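Local coordinates for L-threonine-O-3-phosphate decarboxylase (PDB 3FKD) that decarboxylates L-threonine O-3-phosphate and belongs to the pyridoxal-phosphate-dependent aminotransferase family, whose cofactor it probably binds, at the interface of chains A and B. Numbering follows the deposited sequence. Chains: chain A/B, L-threonine-O-3-phosphate decarboxylase.

The interface of chains A and B. Residues chain A 202-203, 205; chain B 46, 48, 226, 229-230.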
loop_
_atom_site.group_PDB
_atom_site.type_symbol
_atom_site.label_atom_id
_atom_site.label_comp_id
_atom_site.label_asym_id
_atom_site.label_seq_id
_atom_site.Cartn_x
_atom_site.Cartn_y
_atom_site.Cartn_z
ATOM N N PRO A 202 0.941 -3.319 -12.671
ATOM C CA PRO A 202 1.627 -3.712 -11.438
ATOM C C PRO A 202 2.017 -2.514 -10.542
ATOM O O PRO A 202 2.005 -2.641 -9.323
ATOM C CB PRO A 202 2.907 -4.422 -11.940
ATOM C CG PRO A 202 2.967 -4.227 -13.385
ATOM C CD PRO A 202 1.802 -3.434 -13.862
ATOM N N GLY A 203 2.355 -1.381 -11.155
ATOM C CA GLY A 203 2.748 -0.195 -10.424
ATOM C C GLY A 203 1.634 0.545 -9.686
ATOM O O GLY A 203 1.912 1.328 -8.803
ATOM N N ARG A 205 -0.648 -0.997 -7.838
ATOM C CA ARG A 205 -0.886 -1.728 -6.579
ATOM C C ARG A 205 -2.342 -1.848 -6.221
ATOM O O ARG A 205 -2.776 -1.223 -5.297
ATOM C CB ARG A 205 -0.145 -1.081 -5.402
ATOM C CG ARG A 205 1.325 -0.670 -5.715
ATOM C CD ARG A 205 2.254 -1.816 -6.274
ATOM N NE ARG A 205 2.294 -2.980 -5.411
ATOM C CZ ARG A 205 1.879 -4.203 -5.748
ATOM N NH1 ARG A 205 1.404 -4.456 -6.966
ATOM N NH2 ARG A 205 1.961 -5.197 -4.861
ATOM N N HIS B 46 5.185 -1.222 -14.501
ATOM C CA HIS B 46 6.214 -2.010 -13.855
ATOM C C HIS B 46 6.054 -1.943 -12.354
ATOM O O HIS B 46 5.487 -1.012 -11.822
ATOM C CB HIS B 46 7.590 -1.498 -14.240
ATOM C CG HIS B 46 7.728 -1.264 -15.702
ATOM N ND1 HIS B 46 7.749 0.002 -16.258
ATOM C CD2 HIS B 46 7.790 -2.129 -16.741
ATOM C CE1 HIS B 46 7.840 -0.095 -17.570
ATOM N NE2 HIS B 46 7.853 -1.377 -17.888
ATOM N N PRO B 48 7.144 -1.224 -8.615
ATOM C CA PRO B 48 8.045 -0.285 -7.951
ATOM C C PRO B 48 9.176 -1.081 -7.339
ATOM O O PRO B 48 8.957 -2.272 -7.126
ATOM C CB PRO B 48 7.208 0.271 -6.785
ATOM C CG PRO B 48 5.949 -0.437 -6.781
ATOM C CD PRO B 48 6.001 -1.576 -7.769
ATOM N N TRP B 226 6.485 -3.919 -2.239
ATOM C CA TRP B 226 5.617 -3.187 -3.166
ATOM C C TRP B 226 4.439 -2.560 -2.451
ATOM O O TRP B 226 3.365 -2.492 -3.010
ATOM C CB TRP B 226 5.049 -4.106 -4.248
ATOM C CG TRP B 226 6.059 -4.979 -4.928
ATOM C CD1 TRP B 226 7.146 -4.571 -5.628
ATOM C CD2 TRP B 226 6.066 -6.416 -4.973
ATOM N NE1 TRP B 226 7.836 -5.649 -6.091
ATOM C CE2 TRP B 226 7.191 -6.798 -5.714
ATOM C CE3 TRP B 226 5.234 -7.415 -4.439
ATOM C CZ2 TRP B 226 7.525 -8.145 -5.946
ATOM C CZ3 TRP B 226 5.556 -8.765 -4.682
ATOM C CH2 TRP B 226 6.690 -9.107 -5.440
ATOM N N ASN B 229 3.188 2.477 -3.963
ATOM C CA ASN B 229 2.882 2.504 -5.397
ATOM C C ASN B 229 3.841 3.367 -6.229
ATOM O O ASN B 229 4.412 4.324 -5.721
ATOM C CB ASN B 229 1.406 2.873 -5.665
ATOM C CG ASN B 229 1.121 4.341 -5.440
ATOM O OD1 ASN B 229 1.442 5.175 -6.276
ATOM N ND2 ASN B 229 0.517 4.670 -4.295
ATOM N N ALA B 230 4.019 2.986 -7.499
ATOM C CA ALA B 230 4.981 3.652 -8.401
ATOM C C ALA B 230 4.785 5.164 -8.697
ATOM O O ALA B 230 5.766 5.894 -8.841
ATOM C CB ALA B 230 5.106 2.891 -9.684
#
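A:Arg205 reaches across to the backbone of B:Trp226 in this part of the two-fold interface between subunits of the class I and II aminotransferase fold, a family that commonly works as dimers. By homology, A:Arg205, in the stretch after the cofactor-binding lysine region, probably corresponds to the arginine that binds the phosphate of pyridoxal phosphate, which would place this contact beside the cofactor site. No cofactor is among the coordinates, and NE and NH1 bond to backbone carbonyls instead. NE of A:Arg205 donates to the carbonyl O of B:Trp226 at 2.7 Å. The bond is nearly straight, 173° at the hydrogen, and the acceptor lies in the guanidinium plane and offers a lone pair in its own carbonyl plane. A second bond helps to fix the rotation of the same group: NH1 of A:Arg205 turns back to the carbonyl O of A:Pro202, 3.0 Å away and somewhat tilted from the guanidinium plane. Bends at chi2 and chi3 (both -55°) fold the arginine chain into this hook. The guanidinium does not stack on the indole: the planes stand 76° apart, and CZ of A:Arg205 instead packs 3.5 Å from CB of B:Trp226. Nearer the backbone, CG of A:Arg205 passes CB of B:Asn229 at 3.5 Å, the two side chains running in opposite directions. Beside this hook, the carbonyl O of A:Gly203 accepts a hydrogen bond from the backbone N of B:Ala230, 3.0 Å away. B:Ala230 is the first residue of helix 230-240, where the helix dipole would probably strengthen the bond. The ring of A:Pro202 rests on the backbone of B:His46, whose imidazole is turned away from A:Pro202.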